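Local coordinates for blood group a-and b-cleaving endo-beta-galactosidase (Streptococcus pneumoniae, PDB 2YGM), which is named for cleaving blood group A and B glycans, and the two NPCBM domains modelled here probably direct it to such sugars, one holding a galactose-containing glycan, at residues G62-S67 with E154-D159; E84-I89 with T130-I135; G88-A93 with E160-D165. All coordinates share one frame; numbering follows the deposited sequence.

Contact 1. Residues G62-S67 with E154-D159. With CA (calcium ion), chain E; GLA (alpha-D-galactopyranose), chain C; GAL (beta-D-galactopyranose), chain B.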
loop_
_atom_site.group_PDB
_atom_site.type_symbol
_atom_site.label_atom_id
_atom_site.label_comp_id
_atom_site.label_asym_id
_atom_site.label_seq_id
_atom_site.Cartn_x
_atom_site.Cartn_y
_atom_site.Cartn_z
ATOM N N GLY A 62 13.203 12.837 5.066
ATOM C CA GLY A 62 13.715 13.846 5.991
ATOM C C GLY A 62 15.230 13.904 6.031
ATOM O O GLY A 62 15.884 12.903 6.325
ATOM N N THR A 63 15.789 15.080 5.746
ATOM C CA THR A 63 17.241 15.239 5.692
ATOM C C THR A 63 17.735 16.546 6.313
ATOM O O THR A 63 16.941 17.375 6.758
ATOM C CB THR A 63 17.787 15.082 4.239
ATOM O OG1 THR A 63 19.218 14.974 4.272
ATOM C CG2 THR A 63 17.387 16.268 3.357
ATOM N N VAL A 64 19.055 16.702 6.362
ATOM C CA VAL A 64 19.682 17.965 6.722
ATOM C C VAL A 64 20.450 18.450 5.501
ATOM O O VAL A 64 21.235 17.700 4.928
ATOM C CB VAL A 64 20.622 17.819 7.948
ATOM C CG1 VAL A 64 21.467 19.069 8.146
ATOM C CG2 VAL A 64 19.814 17.525 9.209
ATOM N N ALA A 65 20.201 19.695 5.098
ATOM C CA ALA A 65 20.848 20.289 3.926
ATOM C C ALA A 65 22.361 20.383 4.102
ATOM O O ALA A 65 22.851 20.493 5.226
ATOM C CB ALA A 65 20.260 21.660 3.637
ATOM N N ASP A 66 23.093 20.325 2.992
ATOM C CA ASP A 66 24.546 20.491 3.011
ATOM C C ASP A 66 24.976 21.389 1.845
ATOM O O ASP A 66 24.309 22.385 1.563
ATOM C CB ASP A 66 25.251 19.128 2.990
ATOM C CG ASP A 66 26.573 19.131 3.757
ATOM O OD1 ASP A 66 26.891 20.140 4.419
ATOM O OD2 ASP A 66 27.297 18.115 3.696
ATOM N N SER A 67 26.070 21.054 1.161
ATOM C CA SER A 67 26.526 21.873 0.029
ATOM C C SER A 67 26.781 21.096 -1.272
ATOM O O SER A 67 27.900 21.111 -1.794
ATOM C CB SER A 67 27.761 22.699 0.417
ATOM O OG SER A 67 27.392 23.818 1.203
ATOM N N GLU A 154 25.540 28.938 4.608
ATOM C CA GLU A 154 26.669 29.118 5.531
ATOM C C GLU A 154 26.789 28.055 6.628
ATOM O O GLU A 154 27.901 27.716 7.035
ATOM C CB GLU A 154 26.620 30.512 6.166
ATOM C CG GLU A 154 26.771 31.667 5.176
ATOM C CD GLU A 154 26.579 33.030 5.830
ATOM O OE1 GLU A 154 26.982 33.197 7.004
ATOM O OE2 GLU A 154 26.025 33.935 5.165
ATOM N N HIS A 155 25.656 27.552 7.117
ATOM C CA HIS A 155 25.645 26.471 8.118
ATOM C C HIS A 155 24.556 25.451 7.802
ATOM O O HIS A 155 23.611 25.753 7.076
ATOM C CB HIS A 155 25.428 27.024 9.534
ATOM C CG HIS A 155 26.449 28.031 9.961
ATOM N ND1 HIS A 155 27.668 27.676 10.498
ATOM C CD2 HIS A 155 26.431 29.385 9.935
ATOM C CE1 HIS A 155 28.357 28.767 10.781
ATOM N NE2 HIS A 155 27.629 29.818 10.448
ATOM N N THR A 156 24.680 24.250 8.356
ATOM C CA THR A 156 23.666 23.216 8.171
ATOM C C THR A 156 22.642 23.228 9.308
ATOM O O THR A 156 21.681 22.456 9.300
ATOM C CB THR A 156 24.296 21.807 8.102
ATOM O OG1 THR A 156 24.850 21.468 9.379
ATOM C CG2 THR A 156 25.384 21.734 7.031
ATOM N N TRP A 157 22.855 24.113 10.277
ATOM C CA TRP A 157 22.108 24.101 11.531
ATOM C C TRP A 157 20.599 24.292 11.369
ATOM O O TRP A 157 20.144 25.283 10.802
ATOM C CB TRP A 157 22.681 25.137 12.504
ATOM C CG TRP A 157 24.139 24.912 12.841
ATOM C CD1 TRP A 157 24.792 23.710 12.912
ATOM C CD2 TRP A 157 25.110 25.914 13.171
ATOM N NE1 TRP A 157 26.108 23.903 13.253
ATOM C CE2 TRP A 157 26.332 25.244 13.421
ATOM C CE3 TRP A 157 25.070 27.311 13.277
ATOM C CZ2 TRP A 157 27.504 25.927 13.769
ATOM C CZ3 TRP A 157 26.232 27.988 13.623
ATOM C CH2 TRP A 157 27.434 27.294 13.864
ATOM N N GLY A 158 19.837 23.318 11.860
ATOM C CA GLY A 158 18.377 23.368 11.822
ATOM C C GLY A 158 17.764 23.217 10.439
ATOM O O GLY A 158 16.553 23.379 10.277
ATOM N N ASP A 159 18.597 22.900 9.447
ATOM C CA ASP A 159 18.147 22.756 8.066
ATOM C C ASP A 159 17.457 21.415 7.840
ATOM O O ASP A 159 17.851 20.637 6.962
ATOM C CB ASP A 159 19.317 22.934 7.094
ATOM C CG ASP A 159 19.909 24.329 7.133
ATOM O OD1 ASP A 159 19.439 25.175 7.924
ATOM O OD2 ASP A 159 20.856 24.592 6.367
HETATM CA CA CA E . 21.676 26.757 6.713
HETATM C C1 GLA C . 21.251 21.665 14.872
HETATM C C2 GLA C . 19.871 21.031 15.082
HETATM C C3 GLA C . 19.934 19.534 14.802
HETATM C C4 GLA C . 20.438 19.287 13.386
HETATM C C5 GLA C . 21.800 19.958 13.197
HETATM C C6 GLA C . 22.267 19.825 11.749
HETATM O O2 GLA C . 19.432 21.239 16.404
HETATM O O3 GLA C . 18.660 18.964 14.971
HETATM O O4 GLA C . 19.510 19.793 12.450
HETATM O O5 GLA C . 21.785 21.328 13.589
HETATM O O6 GLA C . 23.414 20.613 11.531
HETATM C C1 GAL B . 25.484 21.383 17.463
HETATM C C2 GAL B . 24.116 20.838 17.065
HETATM C C3 GAL B . 23.427 21.706 16.001
HETATM C C4 GAL B . 23.647 23.212 16.217
HETATM C C5 GAL B . 25.079 23.527 16.675
HETATM C C6 GAL B . 25.304 25.002 16.985
HETATM O O2 GAL B . 24.326 19.528 16.579
HETATM O O3 GAL B . 22.053 21.371 16.048
HETATM O O4 GAL B . 22.705 23.712 17.143
HETATM O O5 GAL B . 25.397 22.749 17.808
HETATM O O6 GAL B . 26.680 25.224 17.185
HETATM O O HOH W 1 22.781 28.732 6.407
#

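Contact 2. Residues E84-I89 with T130-I135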
loop_
_atom_site.group_PDB
_atom_site.type_symbol
_atom_site.label_atom_id
_atom_site.label_comp_id
_atom_site.label_asym_id
_atom_site.label_seq_id
_atom_site.Cartn_x
_atom_site.Cartn_y
_atom_site.Cartn_z
ATOM N N GLU A 84 6.347 14.522 -7.673
ATOM C CA GLU A 84 5.570 15.497 -6.904
ATOM C C GLU A 84 5.835 15.407 -5.406
ATOM O O GLU A 84 5.894 14.317 -4.839
ATOM C CB GLU A 84 4.069 15.352 -7.182
ATOM C CG GLU A 84 3.659 15.657 -8.625
ATOM C CD GLU A 84 2.155 15.646 -8.843
ATOM O OE1 GLU A 84 1.399 15.344 -7.894
ATOM O OE2 GLU A 84 1.724 15.943 -9.972
ATOM N N THR A 85 5.985 16.568 -4.775
ATOM C CA THR A 85 6.277 16.643 -3.348
ATOM C C THR A 85 5.973 18.024 -2.790
ATOM O O THR A 85 5.878 18.998 -3.528
ATOM C CB THR A 85 7.768 16.312 -3.049
ATOM O OG1 THR A 85 7.983 16.296 -1.633
ATOM C CG2 THR A 85 8.699 17.347 -3.681
ATOM N N TYR A 86 5.807 18.090 -1.478
ATOM C CA TYR A 86 5.910 19.345 -0.770
ATOM C C TYR A 86 7.381 19.513 -0.395
ATOM O O TYR A 86 8.081 18.526 -0.143
ATOM C CB TYR A 86 5.053 19.324 0.493
ATOM C CG TYR A 86 3.571 19.558 0.277
ATOM C CD1 TYR A 86 3.041 20.849 0.294
ATOM C CD2 TYR A 86 2.694 18.488 0.082
ATOM C CE1 TYR A 86 1.680 21.074 0.109
ATOM C CE2 TYR A 86 1.326 18.701 -0.100
ATOM C CZ TYR A 86 0.830 19.999 -0.088
ATOM O OH TYR A 86 -0.516 20.223 -0.266
ATOM N N ILE A 87 7.849 20.756 -0.373
ATOM C CA ILE A 87 9.186 21.066 0.129
ATOM C C ILE A 87 9.147 22.227 1.113
ATOM O O ILE A 87 8.360 23.165 0.953
ATOM C CB ILE A 87 10.215 21.364 -1.005
ATOM C CG1 ILE A 87 9.719 22.480 -1.938
ATOM C CG2 ILE A 87 10.546 20.095 -1.776
ATOM C CD1 ILE A 87 10.805 23.115 -2.793
ATOM N N GLY A 88 9.997 22.145 2.132
ATOM C CA GLY A 88 10.126 23.188 3.141
ATOM C C GLY A 88 10.878 22.676 4.354
ATOM O O GLY A 88 11.292 21.516 4.398
ATOM N N ILE A 89 11.053 23.544 5.343
ATOM C CA ILE A 89 11.721 23.154 6.582
ATOM C C ILE A 89 10.679 22.685 7.594
ATOM O O ILE A 89 9.680 23.367 7.837
ATOM C CB ILE A 89 12.590 24.301 7.156
ATOM C CG1 ILE A 89 13.615 24.763 6.110
ATOM C CG2 ILE A 89 13.293 23.864 8.443
ATOM C CD1 ILE A 89 14.204 26.135 6.372
ATOM N N THR A 130 8.703 29.800 6.526
ATOM C CA THR A 130 8.326 29.792 5.108
ATOM C C THR A 130 7.331 28.668 4.818
ATOM O O THR A 130 7.546 27.519 5.213
ATOM C CB THR A 130 9.555 29.657 4.173
ATOM O OG1 THR A 130 10.565 30.597 4.557
ATOM C CG2 THR A 130 9.166 29.930 2.725
ATOM N N GLN A 131 6.240 29.015 4.139
ATOM C CA GLN A 131 5.199 28.049 3.799
ATOM C C GLN A 131 5.685 27.106 2.706
ATOM O O GLN A 131 6.437 27.513 1.820
ATOM C CB GLN A 131 3.907 28.760 3.374
ATOM C CG GLN A 131 3.202 29.498 4.521
ATOM C CD GLN A 131 1.966 30.288 4.087
ATOM O OE1 GLN A 131 1.368 30.030 3.034
ATOM N NE2 GLN A 131 1.575 31.253 4.913
ATOM N N ALA A 132 5.249 25.852 2.785
ATOM C CA ALA A 132 5.679 24.798 1.868
ATOM C C ALA A 132 5.335 25.076 0.406
ATOM O O ALA A 132 4.316 25.697 0.107
ATOM C CB ALA A 132 5.094 23.458 2.296
ATOM N N GLN A 133 6.202 24.611 -0.492
ATOM C CA GLN A 133 5.943 24.649 -1.928
ATOM C C GLN A 133 5.593 23.249 -2.407
ATOM O O GLN A 133 6.366 22.305 -2.203
ATOM C CB GLN A 133 7.175 25.142 -2.701
ATOM C CG GLN A 133 7.450 26.640 -2.616
ATOM C CD GLN A 133 6.649 27.460 -3.613
ATOM O OE1 GLN A 133 6.239 26.965 -4.663
ATOM N NE2 GLN A 133 6.433 28.729 -3.288
ATOM N N PHE A 134 4.428 23.108 -3.031
ATOM C CA PHE A 134 4.113 21.875 -3.723
ATOM C C PHE A 134 4.552 21.992 -5.175
ATOM O O PHE A 134 4.118 22.886 -5.904
ATOM C CB PHE A 134 2.628 21.516 -3.628
ATOM C CG PHE A 134 2.296 20.178 -4.236
ATOM C CD1 PHE A 134 2.470 19.004 -3.504
ATOM C CD2 PHE A 134 1.835 20.089 -5.549
ATOM C CE1 PHE A 134 2.179 17.762 -4.066
ATOM C CE2 PHE A 134 1.543 18.857 -6.119
ATOM C CZ PHE A 134 1.716 17.689 -5.377
ATOM N N ILE A 135 5.416 21.075 -5.589
ATOM C CA ILE A 135 5.980 21.111 -6.928
ATOM C C ILE A 135 5.629 19.861 -7.722
ATOM O O ILE A 135 5.530 18.765 -7.169
ATOM C CB ILE A 135 7.518 21.322 -6.896
ATOM C CG1 ILE A 135 8.226 20.160 -6.185
ATOM C CG2 ILE A 135 7.852 22.660 -6.233
ATOM C CD1 ILE A 135 9.748 20.160 -6.339
#

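Contact 3. Residues G88-A93 with E160-D165. With GLA (alpha-D-galactopyranose), chain C.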
loop_
_atom_site.group_PDB
_atom_site.type_symbol
_atom_site.label_atom_id
_atom_site.label_comp_id
_atom_site.label_asym_id
_atom_site.label_seq_id
_atom_site.Cartn_x
_atom_site.Cartn_y
_atom_site.Cartn_z
ATOM N N GLY A 88 9.997 22.145 2.132
ATOM C CA GLY A 88 10.126 23.188 3.141
ATOM C C GLY A 88 10.878 22.676 4.354
ATOM O O GLY A 88 11.292 21.516 4.398
ATOM N N ILE A 89 11.053 23.544 5.343
ATOM C CA ILE A 89 11.721 23.154 6.582
ATOM C C ILE A 89 10.679 22.685 7.594
ATOM O O ILE A 89 9.680 23.367 7.837
ATOM C CB ILE A 89 12.590 24.301 7.156
ATOM C CG1 ILE A 89 13.615 24.763 6.110
ATOM C CG2 ILE A 89 13.293 23.864 8.443
ATOM C CD1 ILE A 89 14.204 26.135 6.372
ATOM N N ASP A 90 10.917 21.505 8.160
ATOM C CA ASP A 90 10.015 20.886 9.126
ATOM C C ASP A 90 9.705 21.801 10.317
ATOM O O ASP A 90 10.520 22.650 10.689
ATOM C CB ASP A 90 10.621 19.567 9.608
ATOM C CG ASP A 90 9.602 18.656 10.245
ATOM O OD1 ASP A 90 9.269 18.876 11.432
ATOM O OD2 ASP A 90 9.129 17.726 9.555
ATOM N N GLN A 91 8.523 21.627 10.904
ATOM C CA GLN A 91 8.108 22.432 12.060
ATOM C C GLN A 91 8.895 22.103 13.337
ATOM O O GLN A 91 8.946 22.916 14.258
ATOM C CB GLN A 91 6.600 22.293 12.314
ATOM C CG GLN A 91 5.701 22.936 11.254
ATOM C CD GLN A 91 5.625 24.447 11.376
ATOM O OE1 GLN A 91 6.554 25.163 11.003
ATOM N NE2 GLN A 91 4.506 24.942 11.894
ATOM N N SER A 92 9.511 20.920 13.373
ATOM C CA SER A 92 10.249 20.441 14.549
ATOM C C SER A 92 11.690 20.954 14.631
ATOM O O SER A 92 12.376 20.740 15.636
ATOM C CB SER A 92 10.235 18.910 14.605
ATOM O OG SER A 92 10.864 18.343 13.469
ATOM N N ALA A 93 12.134 21.635 13.576
ATOM C CA ALA A 93 13.495 22.155 13.483
ATOM C C ALA A 93 13.866 23.061 14.656
ATOM O O ALA A 93 13.069 23.910 15.075
ATOM C CB ALA A 93 13.675 22.898 12.172
ATOM N N GLU A 160 16.418 21.164 8.633
ATOM C CA GLU A 160 15.659 19.918 8.588
ATOM C C GLU A 160 14.744 19.871 7.363
ATOM O O GLU A 160 13.519 19.899 7.494
ATOM C CB GLU A 160 14.816 19.771 9.860
ATOM C CG GLU A 160 15.589 19.896 11.165
ATOM C CD GLU A 160 16.185 18.589 11.613
ATOM O OE1 GLU A 160 15.442 17.589 11.685
ATOM O OE2 GLU A 160 17.400 18.565 11.899
ATOM N N VAL A 161 15.344 19.802 6.175
ATOM C CA VAL A 161 14.576 19.783 4.936
ATOM C C VAL A 161 13.781 18.492 4.848
ATOM O O VAL A 161 14.318 17.401 5.074
ATOM C CB VAL A 161 15.470 19.939 3.682
ATOM C CG1 VAL A 161 14.680 19.666 2.401
ATOM C CG2 VAL A 161 16.088 21.331 3.641
ATOM N N VAL A 162 12.498 18.635 4.535
ATOM C CA VAL A 162 11.632 17.496 4.286
ATOM C C VAL A 162 11.052 17.534 2.877
ATOM O O VAL A 162 10.592 18.577 2.398
ATOM C CB VAL A 162 10.498 17.363 5.345
ATOM C CG1 VAL A 162 11.070 16.911 6.691
ATOM C CG2 VAL A 162 9.713 18.667 5.496
ATOM N N PHE A 163 11.102 16.388 2.213
ATOM C CA PHE A 163 10.404 16.204 0.957
ATOM C C PHE A 163 9.114 15.450 1.259
ATOM O O PHE A 163 9.018 14.240 1.050
ATOM C CB PHE A 163 11.288 15.457 -0.044
ATOM C CG PHE A 163 12.515 16.225 -0.454
ATOM C CD1 PHE A 163 13.686 16.153 0.300
ATOM C CD2 PHE A 163 12.503 17.019 -1.594
ATOM C CE1 PHE A 163 14.823 16.860 -0.075
ATOM C CE2 PHE A 163 13.635 17.730 -1.978
ATOM C CZ PHE A 163 14.798 17.650 -1.215
ATOM N N ALA A 164 8.133 16.189 1.772
ATOM C CA ALA A 164 6.875 15.622 2.256
ATOM C C ALA A 164 5.987 15.132 1.127
ATOM O O ALA A 164 5.784 15.838 0.132
ATOM C CB ALA A 164 6.128 16.636 3.116
ATOM N N ASP A 165 5.474 13.914 1.300
ATOM C CA ASP A 165 4.582 13.244 0.345
ATOM C C ASP A 165 5.245 12.979 -1.016
ATOM O O ASP A 165 4.570 12.850 -2.037
ATOM C CB ASP A 165 3.260 14.019 0.201
ATOM C CG ASP A 165 2.119 13.148 -0.292
ATOM O OD1 ASP A 165 1.865 12.084 0.316
ATOM O OD2 ASP A 165 1.472 13.532 -1.289
HETATM C C1 GLA C . 21.251 21.665 14.872
HETATM C C2 GLA C . 19.871 21.031 15.082
HETATM C C3 GLA C . 19.934 19.534 14.802
HETATM C C4 GLA C . 20.438 19.287 13.386
HETATM C C5 GLA C . 21.800 19.958 13.197
HETATM C C6 GLA C . 22.267 19.825 11.749
HETATM O O2 GLA C . 19.432 21.239 16.404
HETATM O O3 GLA C . 18.660 18.964 14.971
HETATM O O4 GLA C . 19.510 19.793 12.450
HETATM O O5 GLA C . 21.785 21.328 13.589
HETATM O O6 GLA C . 23.414 20.613 11.531
#

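Contact 1. Residues G62-S67 with E154-D159
Thr-156 packs its methyl against two oxygens of the facing loop in this NPCBM beta-sandwich, where the loops 62-67 and 154-159 meet beside a calcium ion and the bound sugars. CG2 lies 3.3 Å from Ala-65 O and is also close to OD1 of Asp-66, whose side chain runs alongside and points the same way. With chi1 at 67°, OG1 sits between the backbone N and the carbonyl carbon. That rotation gives threonine's two branches separate tasks, the methyl meeting 62-67 while the hydroxyl accepts a 2.7 Å hydrogen bond from O6 of alpha-galactose and also bonds to Gly-20 O. Val-64 adds a branched apolar surface beside the same sugar: its CG1 comes 3.6 Å from Thr-156 O and lies close to C6 of the galactose.

Residues 156-159 form a type II beta turn, whose third position favours the positive phi of Gly-158, and the bare backbone there brings its N within a 3.3 Å hydrogen bond of the sugar's O5. Before it, Trp-157 lies flat between two neighbours, His-155 ND1 over one face and C6 of beta-galactose over the other, the sugar's C-H groups lying on the indole face as they often do in carbohydrate-binding proteins.

Closing the turn, Asp-159 serves both the loop and the metal. Its backbone O accepts from Ala-65 N at 3.1 Å, in the carbonyl plane, and the small Ala-65 allows CB to approach CB of Asp-159 at 3.8 Å. The carboxylate turns to calcium, which His-155 O, a water, Val-102 O and Ala-152 O also bind. Calcium thus clamps both ends of the turn region, the final ligand being Asp-159 OD2 at 2.3 Å from the ion.

Contact 2. Residues E84-I89 with T130-I135
Tyr-86 and Phe-134 meet as a T-shaped pair on one face of an antiparallel sheet, in which strand 82-87 runs beside strand 133-138. The edge of the phenylalanine is directed at the tyrosine face, with centroids 5.0 Å apart and planes at 63°. A chi1 of -175° swings the Phe-134 ring so that its CD1 edge meets the tyrosine face; CB, set by the backbone, also lies over that face, in a CH-pi contact 4.1 Å from the centroid. Their backbones form a non-hydrogen-bonded pair, so the strands lie close enough for the two rings to touch directly. Ala-132 CB, 3.9 Å from Tyr-86 CD1, adds a small apolar contact near the ring.

The tightly packed side is the other face. There Thr-85 and Ile-135 lie side by side, Thr-85 CG2 touching Ile-135 CG1 at 3.8 Å, and Ile-87 sets its CG1 against Gln-133 CB. Beta-branched residues suit such extended, buried positions, and both isoleucines also touch Tyr-116. Gln-133 bends at chi2 and takes its amide off this core. Four backbone hydrogen bonds, two for each of the pairs Thr-85 with Ile-135 and Ile-87 with Gln-133, stitch the strands together.

Phe-134 marks the looser side, being largely exposed to solvent. Glu-84 reaches it along an extended chain, placing OE1 3.5 Å from CZ, in the plane of the ring and at its edge, while OE2 makes a salt bridge with Lys-82. An aromatic edge carries slightly positive hydrogens, so the carboxylate oxygen is probably attracted there, giving this solvent-facing ring a polar as well as an apolar neighbour.

Contact 3. Residues G88-A93 with E160-D165
Glu-160 lays the aliphatic part of its side chain over the methyl of Ala-93, CG to CB at 3.7 Å. The chain then bends at chi2 (-87°) and carries the carboxylate past the alanine to alpha-galactose, where OE2 accepts a 2.5 Å hydrogen bond from O4 and a weak one from O3. Thr-35 OG1, which also hydrogen-bonds the galactose, bonds to the same oxygen, so the acid and the threonine hold the sugar jointly. Glutamate suits the place because its apolar stem can pack while its end meets sugar hydroxyls.

Backbone bonds hold the loop against the strand. Val-162 N donates to Gly-88 O at 3.1 Å in an almost straight bond, and Asp-90 N donates to Glu-160 O. Gly-88, with phi at 165°, takes an extended form that side-chain-bearing residues rarely adopt, and the chain turns its corner there. Val-162 packs its two methyls on the loop: CG2 lies 3.4 Å from Gly-88 O, and CG1 is close to Asp-90 OD2, an oxygen that Ser-46 N also bonds.

Asp-90 OD1 takes two donors of Ser-92. The backbone N meets the anti lone pair of OD1 at 2.8 Å, whereas OG comes from above the carboxylate plane. This Asx turn, overlapping a type I beta turn at 90-93, lies in the loop that brings Ala-93 against the stem of Glu-160 in the galactose-binding site of an NPCBM domain.

Strand 161-171 ties the three contacts together. On one side Thr-63 N of contact 1 lies 2.8 Å from Val-161 O, a probable hydrogen bond; on the other Tyr-86 N of contact 2 lies at the same distance from Ala-164 O. Contacts 2 and 3 have centres about 8 Å apart and share Gly-88 and Ile-89, where the chain leaves the sheet for the sugar-side loop. Contacts 1 and 3, about 11 Å between centres, both touch alpha-galactose, and Gly-158 O packs 3.5 Å from Ala-93 CB between them. Contact 2, about 16 Å from contact 1 centre to centre, lies farther along the same sheet, away from the sugar.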